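Long-range contact in ORF 37 (Human herpesvirus 8 type M, PDB 3FHD), which cuts single- and double-stranded DNA as an endonuclease and exonuclease, processing branched viral DNA intermediates so that unit-length linear genomes can be packaged: residues C205-H218 / N261-Y273. Sequence-based numbering, arbitrary orientation.
Sequences CEEVVKTLLATLLH and NCKVYEIKCRFKY. With MG (magnesium ion), chain E; SO4 (sulfate ion), chain C.
I267 of strand 262-269 packs against V209, K210 and L213 of helix 203-217. Its CG2 lies anti to the backbone N and meets V209 CB at 3.6 Å. I267 CG1 touches both V209 CG1 and L213 CD1. At the tip, I267 CD1 presses tightly on K210 CG at 3.5 Å and touches L213 CD1. K210 crosses I267 at about a right angle, and its NZ donates a hydrogen bond to the backbone O of D243.

E206 runs past I267 the other way. Its CG rests on I267 CG2 and C269 SG, and its extended chain carries the carboxylate toward the magnesium. The metal is bound by E266 OE2 and I267 O, both at 2.4 Å, and by D243. This is the active-site core of the PD-(D/E)XK nuclease fold, with D243 as its aspartate and E266 and K268 as the E and K of EXK; the X, I267, lends its carbonyl. E206 ligates magnesium in another structure of this protein. Here E206 OE1 and OE2 each stay 3.1 Å from the magnesium, too far to ligate. A water receives the N-H of C269 and donates to E206 OE2, tying helix to strand. K268 NZ forms a salt bridge with E266 OE2 at 2.9 Å, approaching from above the carboxylate plane.

C205 CB contacts C269 SG at 3.6 Å. The two cysteines form a disulfide in another structure of the protein, but not here. C205 SG instead sits at the edge of the F271 ring, a sulfur-aromatic contact.

One turn before the helix ends, L213 CD1 packs on Y265 CB. Just past the end, H218 NE2 and Y265 OH share a 2.6 Å hydrogen bond, nearly straight at 162°. The two rings meet rim to rim, their planes 73° apart.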
ATOM      1  N   CYS A 205       0.679 -16.191   1.115  1.00 21.49           N
ATOM      2  CA  CYS A 205       1.659 -16.106   0.040  1.00 22.46           C
ATOM      3  C   CYS A 205       2.455 -14.788   0.033  1.00 23.07           C
ATOM      4  O   CYS A 205       3.667 -14.809  -0.193  1.00 20.81           O
ATOM      5  CB  CYS A 205       0.996 -16.375  -1.304  1.00 22.62           C
ATOM      6  SG  CYS A 205       0.597 -18.165  -1.453  1.00 28.09           S
ATOM      7  N   GLU A 206       1.789 -13.654   0.286  1.00 23.51           N
ATOM      8  CA  GLU A 206       2.508 -12.388   0.415  1.00 25.11           C
ATOM      9  C   GLU A 206       3.594 -12.436   1.466  1.00 24.29           C
ATOM     10  O   GLU A 206       4.682 -11.917   1.234  1.00 22.75           O
ATOM     11  CB  GLU A 206       1.569 -11.189   0.611  1.00 26.14           C
ATOM     12  CG  GLU A 206       0.865 -10.882  -0.699  1.00 33.21           C
ATOM     13  CD  GLU A 206       0.273  -9.478  -0.761  1.00 40.51           C
ATOM     14  OE1 GLU A 206       0.614  -8.636   0.115  1.00 42.76           O
ATOM     15  OE2 GLU A 206      -0.528  -9.236  -1.709  1.00 41.83           O
ATOM     16  N   GLU A 207       3.316 -13.091   2.598  1.00 24.70           N
ATOM     17  CA  GLU A 207       4.313 -13.221   3.662  1.00 25.08           C
ATOM     18  C   GLU A 207       5.513 -14.042   3.207  1.00 24.12           C
ATOM     19  O   GLU A 207       6.650 -13.777   3.638  1.00 22.79           O
ATOM     20  CB  GLU A 207       3.721 -13.873   4.929  1.00 26.91           C
ATOM     21  CG  GLU A 207       2.848 -12.959   5.783  1.00 31.84           C
ATOM     22  CD  GLU A 207       3.563 -11.687   6.201  1.00 38.86           C
ATOM     23  OE1 GLU A 207       4.657 -11.768   6.825  1.00 40.76           O
ATOM     24  OE2 GLU A 207       3.012 -10.601   5.914  1.00 42.40           O
ATOM     25  N   VAL A 208       5.263 -15.044   2.352  1.00 21.75           N
ATOM     26  CA  VAL A 208       6.360 -15.848   1.829  1.00 19.72           C
ATOM     27  C   VAL A 208       7.272 -14.989   0.964  1.00 19.29           C
ATOM     28  O   VAL A 208       8.511 -15.067   1.088  1.00 16.62           O
ATOM     29  CB  VAL A 208       5.873 -17.101   1.061  1.00 19.36           C
ATOM     30  CG1 VAL A 208       7.011 -17.700   0.238  1.00 18.47           C
ATOM     31  CG2 VAL A 208       5.350 -18.135   2.042  1.00 18.89           C
ATOM     32  N   VAL A 209       6.674 -14.178   0.085  1.00 18.15           N
ATOM     33  CA  VAL A 209       7.488 -13.289  -0.731  1.00 18.58           C
ATOM     34  C   VAL A 209       8.313 -12.302   0.128  1.00 18.86           C
ATOM     35  O   VAL A 209       9.484 -12.058  -0.186  1.00 19.18           O
ATOM     36  CB  VAL A 209       6.682 -12.533  -1.809  1.00 17.95           C
ATOM     37  CG1 VAL A 209       7.609 -11.573  -2.619  1.00 18.11           C
ATOM     38  CG2 VAL A 209       5.970 -13.531  -2.739  1.00 19.14           C
ATOM     39  N   LYS A 210       7.721 -11.743   1.185  1.00 19.65           N
ATOM     40  CA  LYS A 210       8.489 -10.866   2.111  1.00 21.09           C
ATOM     41  C   LYS A 210       9.714 -11.576   2.637  1.00 20.28           C
ATOM     42  O   LYS A 210      10.808 -10.997   2.648  1.00 19.72           O
ATOM     43  CB  LYS A 210       7.668 -10.434   3.334  1.00 22.06           C
ATOM     44  CG  LYS A 210       6.565  -9.497   3.038  1.00 26.75           C
ATOM     45  CD  LYS A 210       5.997  -8.824   4.284  1.00 32.49           C
ATOM     46  CE  LYS A 210       4.580  -8.357   3.930  1.00 33.55           C
ATOM     47  NZ  LYS A 210       3.982  -7.332   4.821  1.00 39.79           N
ATOM     48  N   THR A 211       9.531 -12.818   3.094  1.00 20.54           N
ATOM     49  CA  THR A 211      10.671 -13.640   3.567  1.00 21.56           C
ATOM     50  C   THR A 211      11.778 -13.829   2.522  1.00 20.57           C
ATOM     51  O   THR A 211      12.970 -13.771   2.862  1.00 20.75           O
ATOM     52  CB  THR A 211      10.226 -15.012   4.097  1.00 21.10           C
ATOM     53  OG1 THR A 211       9.175 -14.818   5.046  1.00 25.46           O
ATOM     54  CG2 THR A 211      11.402 -15.726   4.823  1.00 22.73           C
ATOM     55  N   LEU A 212      11.386 -14.077   1.273  1.00 19.93           N
ATOM     56  CA  LEU A 212      12.328 -14.154   0.145  1.00 19.95           C
ATOM     57  C   LEU A 212      13.132 -12.871  -0.075  1.00 20.18           C
ATOM     58  O   LEU A 212      14.360 -12.931  -0.263  1.00 20.10           O
ATOM     59  CB  LEU A 212      11.600 -14.533  -1.147  1.00 20.05           C
ATOM     60  CG  LEU A 212      10.989 -15.942  -1.252  1.00 21.11           C
ATOM     61  CD1 LEU A 212       9.952 -16.025  -2.373  1.00 22.77           C
ATOM     62  CD2 LEU A 212      12.085 -17.002  -1.451  1.00 21.00           C
ATOM     63  N   LEU A 213      12.451 -11.725  -0.062  1.00 19.44           N
ATOM     64  CA  LEU A 213      13.102 -10.424  -0.217  1.00 19.60           C
ATOM     65  C   LEU A 213      14.088 -10.176   0.926  1.00 20.47           C
ATOM     66  O   LEU A 213      15.260  -9.848   0.705  1.00 19.44           O
ATOM     67  CB  LEU A 213      12.031  -9.296  -0.293  1.00 19.59           C
ATOM     68  CG  LEU A 213      11.077  -9.354  -1.500  1.00 17.88           C
ATOM     69  CD1 LEU A 213       9.942  -8.281  -1.494  1.00 19.09           C
ATOM     70  CD2 LEU A 213      11.875  -9.293  -2.809  1.00 16.00           C
ATOM     71  N   ALA A 214      13.607 -10.369   2.153  1.00 21.03           N
ATOM     72  CA  ALA A 214      14.396 -10.124   3.363  1.00 21.97           C
ATOM     73  C   ALA A 214      15.635 -11.037   3.475  1.00 22.43           C
ATOM     74  O   ALA A 214      16.767 -10.571   3.710  1.00 22.48           O
ATOM     75  CB  ALA A 214      13.489 -10.280   4.581  1.00 22.10           C
ATOM     76  N   THR A 215      15.413 -12.336   3.281  1.00 22.81           N
ATOM     77  CA  THR A 215      16.436 -13.365   3.452  1.00 23.36           C
ATOM     78  C   THR A 215      17.376 -13.553   2.250  1.00 23.18           C
ATOM     79  O   THR A 215      18.590 -13.824   2.421  1.00 23.34           O
ATOM     80  CB  THR A 215      15.755 -14.709   3.771  1.00 22.86           C
ATOM     81  OG1 THR A 215      14.961 -14.545   4.953  1.00 26.67           O
ATOM     82  CG2 THR A 215      16.790 -15.807   3.998  1.00 25.38           C
ATOM     83  N   LEU A 216      16.844 -13.444   1.038  1.00 22.88           N
ATOM     84  CA  LEU A 216      17.644 -13.784  -0.143  1.00 23.14           C
ATOM     85  C   LEU A 216      18.154 -12.600  -0.934  1.00 23.38           C
ATOM     86  O   LEU A 216      19.216 -12.689  -1.550  1.00 23.49           O
ATOM     87  CB  LEU A 216      16.919 -14.784  -1.057  1.00 23.38           C
ATOM     88  CG  LEU A 216      16.350 -16.063  -0.415  1.00 24.62           C
ATOM     89  CD1 LEU A 216      15.635 -16.900  -1.458  1.00 26.07           C
ATOM     90  CD2 LEU A 216      17.418 -16.915   0.306  1.00 23.88           C
ATOM     91  N   LEU A 217      17.420 -11.494  -0.917  1.00 23.57           N
ATOM     92  CA  LEU A 217      17.832 -10.283  -1.647  1.00 24.46           C
ATOM     93  C   LEU A 217      18.500  -9.255  -0.752  1.00 24.78           C
ATOM     94  O   LEU A 217      19.349  -8.509  -1.207  1.00 24.85           O
ATOM     95  CB  LEU A 217      16.643  -9.617  -2.370  1.00 24.02           C
ATOM     96  CG  LEU A 217      16.358 -10.019  -3.826  1.00 25.04           C
ATOM     97  CD1 LEU A 217      16.150 -11.528  -3.963  1.00 23.42           C
ATOM     98  CD2 LEU A 217      15.123  -9.259  -4.370  1.00 24.41           C
ATOM     99  N   HIS A 218      18.097  -9.190   0.512  1.00 25.29           N
ATOM    100  CA  HIS A 218      18.636  -8.159   1.398  1.00 26.12           C
ATOM    101  C   HIS A 218      19.129  -8.745   2.732  1.00 26.88           C
ATOM    102  O   HIS A 218      18.755  -8.273   3.804  1.00 26.38           O
ATOM    103  CB  HIS A 218      17.591  -7.050   1.598  1.00 26.41           C
ATOM    104  CG  HIS A 218      17.202  -6.349   0.332  1.00 25.51           C
ATOM    105  ND1 HIS A 218      18.007  -5.409  -0.278  1.00 25.95           N
ATOM    106  CD2 HIS A 218      16.082  -6.434  -0.429  1.00 26.15           C
ATOM    107  CE1 HIS A 218      17.403  -4.949  -1.360  1.00 27.20           C
ATOM    108  NE2 HIS A 218      16.232  -5.553  -1.473  1.00 25.35           N
ATOM    109  N   ASN A 261      17.855   6.616   0.291  1.00 28.79           N
ATOM    110  CA  ASN A 261      18.115   5.580  -0.709  1.00 28.60           C
ATOM    111  C   ASN A 261      17.529   4.183  -0.351  1.00 27.79           C
ATOM    112  O   ASN A 261      18.102   3.134  -0.691  1.00 27.85           O
ATOM    113  CB  ASN A 261      19.612   5.462  -0.930  1.00 29.14           C
ATOM    114  CG  ASN A 261      20.213   6.718  -1.574  1.00 31.55           C
ATOM    115  OD1 ASN A 261      19.751   7.169  -2.628  1.00 35.64           O
ATOM    116  ND2 ASN A 261      21.237   7.284  -0.941  1.00 31.97           N
ATOM    117  N   CYS A 262      16.399   4.167   0.341  1.00 26.49           N
ATOM    118  CA  CYS A 262      15.738   2.896   0.670  1.00 25.73           C
ATOM    119  C   CYS A 262      15.178   2.261  -0.616  1.00 23.84           C
ATOM    120  O   CYS A 262      15.106   2.918  -1.658  1.00 23.27           O
ATOM    121  CB  CYS A 262      14.639   3.124   1.703  1.00 26.07           C
ATOM    122  SG  CYS A 262      13.376   4.221   1.146  1.00 30.47           S
ATOM    123  N   LYS A 263      14.832   0.977  -0.556  1.00 22.39           N
ATOM    124  CA  LYS A 263      14.243   0.286  -1.696  1.00 20.63           C
ATOM    125  C   LYS A 263      12.854  -0.167  -1.269  1.00 19.83           C
ATOM    126  O   LYS A 263      12.708  -0.861  -0.276  1.00 19.83           O
ATOM    127  CB  LYS A 263      15.084  -0.908  -2.128  1.00 20.69           C
ATOM    128  CG  LYS A 263      16.451  -0.548  -2.761  1.00 21.78           C
ATOM    129  CD  LYS A 263      17.186  -1.807  -3.234  1.00 21.75           C
ATOM    130  CE  LYS A 263      18.471  -1.488  -4.013  1.00 22.81           C
ATOM    131  NZ  LYS A 263      18.184  -0.629  -5.206  1.00 24.79           N
ATOM    132  N   VAL A 264      11.840   0.266  -1.990  1.00 17.97           N
ATOM    133  CA  VAL A 264      10.455  -0.033  -1.565  1.00 17.26           C
ATOM    134  C   VAL A 264       9.827  -1.073  -2.511  1.00 17.44           C
ATOM    135  O   VAL A 264       9.841  -0.883  -3.735  1.00 16.52           O
ATOM    136  CB  VAL A 264       9.598   1.280  -1.426  1.00 17.37           C
ATOM    137  CG1 VAL A 264       8.146   0.952  -1.059  1.00 18.71           C
ATOM    138  CG2 VAL A 264      10.255   2.237  -0.392  1.00 18.32           C
ATOM    139  N   TYR A 265       9.227  -2.144  -1.957  1.00 16.95           N
ATOM    140  CA  TYR A 265       8.605  -3.197  -2.789  1.00 17.29           C
ATOM    141  C   TYR A 265       7.097  -3.403  -2.525  1.00 16.53           C
ATOM    142  O   TYR A 265       6.675  -3.529  -1.363  1.00 17.16           O
ATOM    143  CB  TYR A 265       9.298  -4.567  -2.596  1.00 17.40           C
ATOM    144  CG  TYR A 265      10.785  -4.651  -2.892  1.00 18.78           C
ATOM    145  CD1 TYR A 265      11.260  -5.395  -3.972  1.00 16.21           C
ATOM    146  CD2 TYR A 265      11.727  -4.031  -2.051  1.00 17.98           C
ATOM    147  CE1 TYR A 265      12.644  -5.487  -4.225  1.00 21.00           C
ATOM    148  CE2 TYR A 265      13.092  -4.132  -2.283  1.00 19.58           C
ATOM    149  CZ  TYR A 265      13.545  -4.855  -3.370  1.00 19.28           C
ATOM    150  OH  TYR A 265      14.895  -4.934  -3.615  1.00 21.71           O
ATOM    151  N   GLU A 266       6.302  -3.362  -3.593  1.00 16.33           N
ATOM    152  CA  GLU A 266       4.915  -3.775  -3.564  1.00 17.73           C
ATOM    153  C   GLU A 266       4.858  -5.264  -4.012  1.00 17.95           C
ATOM    154  O   GLU A 266       5.302  -5.586  -5.092  1.00 18.78           O
ATOM    155  CB  GLU A 266       4.088  -2.877  -4.484  1.00 18.48           C
ATOM    156  CG  GLU A 266       2.637  -3.292  -4.682  1.00 20.00           C
ATOM    157  CD  GLU A 266       1.840  -3.480  -3.376  1.00 24.66           C
ATOM    158  OE1 GLU A 266       1.943  -2.675  -2.400  1.00 24.28           O
ATOM    159  OE2 GLU A 266       1.046  -4.432  -3.355  1.00 26.70           O
ATOM    160  N   ILE A 267       4.298  -6.128  -3.175  1.00 16.65           N
ATOM    161  CA  ILE A 267       4.324  -7.582  -3.424  1.00 18.83           C
ATOM    162  C   ILE A 267       3.000  -8.036  -4.053  1.00 18.88           C
ATOM    163  O   ILE A 267       1.949  -7.638  -3.585  1.00 17.40           O
ATOM    164  CB  ILE A 267       4.631  -8.347  -2.107  1.00 19.91           C
ATOM    165  CG1 ILE A 267       6.087  -8.132  -1.703  1.00 20.71           C
ATOM    166  CG2 ILE A 267       4.287  -9.880  -2.220  1.00 18.30           C
ATOM    167  CD1 ILE A 267       6.363  -8.375  -0.255  1.00 22.99           C
ATOM    168  N   LYS A 268       3.050  -8.818  -5.144  1.00 20.13           N
ATOM    169  CA  LYS A 268       1.834  -9.413  -5.759  1.00 21.35           C
ATOM    170  C   LYS A 268       2.070 -10.922  -5.942  1.00 22.22           C
ATOM    171  O   LYS A 268       3.203 -11.331  -6.137  1.00 23.29           O
ATOM    172  CB  LYS A 268       1.554  -8.809  -7.152  1.00 21.29           C
ATOM    173  CG  LYS A 268       1.374  -7.288  -7.165  1.00 21.64           C
ATOM    174  CD  LYS A 268       0.126  -6.926  -6.349  1.00 24.67           C
ATOM    175  CE  LYS A 268      -0.011  -5.413  -6.238  1.00 25.16           C
ATOM    176  NZ  LYS A 268      -1.055  -5.039  -5.260  1.00 23.75           N
ATOM    177  N   CYS A 269       1.034 -11.731  -5.853  1.00 22.20           N
ATOM    178  CA  CYS A 269       1.182 -13.165  -6.145  1.00 24.65           C
ATOM    179  C   CYS A 269       0.323 -13.522  -7.332  1.00 25.43           C
ATOM    180  O   CYS A 269      -0.780 -12.962  -7.486  1.00 26.90           O
ATOM    181  CB  CYS A 269       0.837 -14.003  -4.921  1.00 24.42           C
ATOM    182  SG  CYS A 269       1.761 -13.567  -3.462  1.00 29.32           S
ATOM    183  N   ARG A 270       0.824 -14.401  -8.207  1.00 25.72           N
ATOM    184  CA  ARG A 270       0.107 -14.763  -9.437  1.00 26.42           C
ATOM    185  C   ARG A 270      -0.572 -16.118  -9.331  1.00 26.70           C
ATOM    186  O   ARG A 270      -0.008 -17.108  -9.761  1.00 26.07           O
ATOM    187  CB  ARG A 270       1.087 -14.831 -10.595  1.00 26.58           C
ATOM    188  CG  ARG A 270       1.910 -13.595 -10.768  1.00 29.50           C
ATOM    189  CD  ARG A 270       1.218 -12.710 -11.725  1.00 36.47           C
ATOM    190  NE  ARG A 270       0.065 -12.131 -11.079  1.00 41.45           N
ATOM    191  CZ  ARG A 270      -0.893 -11.474 -11.705  1.00 43.80           C
ATOM    192  NH1 ARG A 270      -0.834 -11.320 -13.015  1.00 45.60           N
ATOM    193  NH2 ARG A 270      -1.901 -10.965 -11.004  1.00 44.82           N
ATOM    194  N   PHE A 271      -1.782 -16.163  -8.779  1.00 26.90           N
ATOM    195  CA  PHE A 271      -2.399 -17.446  -8.522  1.00 27.32           C
ATOM    196  C   PHE A 271      -2.835 -18.205  -9.785  1.00 26.19           C
ATOM    197  O   PHE A 271      -2.969 -19.433  -9.738  1.00 24.72           O
ATOM    198  CB  PHE A 271      -3.510 -17.313  -7.505  1.00 28.62           C
ATOM    199  CG  PHE A 271      -3.013 -16.895  -6.147  1.00 32.96           C
ATOM    200  CD1 PHE A 271      -1.891 -17.528  -5.565  1.00 34.99           C
ATOM    201  CD2 PHE A 271      -3.646 -15.868  -5.443  1.00 34.98           C
ATOM    202  CE1 PHE A 271      -1.424 -17.144  -4.324  1.00 35.51           C
ATOM    203  CE2 PHE A 271      -3.179 -15.475  -4.192  1.00 35.08           C
ATOM    204  CZ  PHE A 271      -2.069 -16.123  -3.630  1.00 34.60           C
ATOM    205  N   LYS A 272      -2.995 -17.507 -10.911  1.00 24.40           N
ATOM    206  CA  LYS A 272      -3.371 -18.201 -12.168  1.00 25.24           C
ATOM    207  C   LYS A 272      -2.298 -19.186 -12.602  1.00 23.15           C
ATOM    208  O   LYS A 272      -2.565 -20.054 -13.422  1.00 23.42           O
ATOM    209  CB  LYS A 272      -3.560 -17.224 -13.342  1.00 25.29           C
ATOM    210  CG  LYS A 272      -4.758 -16.275 -13.316  1.00 29.01           C
ATOM    211  CD  LYS A 272      -4.733 -15.338 -14.581  1.00 28.73           C
ATOM    212  CE  LYS A 272      -3.490 -14.403 -14.616  1.00 33.85           C
ATOM    213  NZ  LYS A 272      -3.554 -13.251 -15.621  1.00 33.27           N
ATOM    214  N   TYR A 273      -1.076 -19.018 -12.092  1.00 21.39           N
ATOM    215  CA  TYR A 273       0.073 -19.824 -12.516  1.00 19.96           C
ATOM    216  C   TYR A 273       0.433 -20.931 -11.515  1.00 19.07           C
ATOM    217  O   TYR A 273       1.422 -21.626 -11.689  1.00 18.72           O
ATOM    218  CB  TYR A 273       1.299 -18.936 -12.753  1.00 19.39           C
ATOM    219  CG  TYR A 273       1.262 -18.140 -14.041  1.00 19.34           C
ATOM    220  CD1 TYR A 273       1.659 -18.711 -15.254  1.00 19.24           C
ATOM    221  CD2 TYR A 273       0.858 -16.809 -14.040  1.00 18.95           C
ATOM    222  CE1 TYR A 273       1.633 -17.984 -16.438  1.00 19.26           C
ATOM    223  CE2 TYR A 273       0.817 -16.077 -15.221  1.00 21.78           C
ATOM    224  CZ  TYR A 273       1.208 -16.673 -16.420  1.00 20.09           C
ATOM    225  OH  TYR A 273       1.177 -15.940 -17.589  1.00 20.47           O
TER
HETATM  226 MG    MG E 490       0.715  -6.362  -2.003  1.00 21.55          MG
HETATM  227  S   SO4 C 488      -3.875 -14.003 -10.411  1.00 56.37           S
HETATM  228  O1  SO4 C 488      -4.988 -14.962 -10.337  1.00 58.56           O
HETATM  229  O2  SO4 C 488      -2.816 -14.491 -11.302  1.00 56.02           O
HETATM  230  O3  SO4 C 488      -4.406 -12.753 -10.955  1.00 58.21           O
HETATM  231  O4  SO4 C 488      -3.386 -13.771  -9.052  1.00 56.36           O
HETATM  232  O   HOH W   1      -1.452 -10.607  -4.339  1.00 42.33           O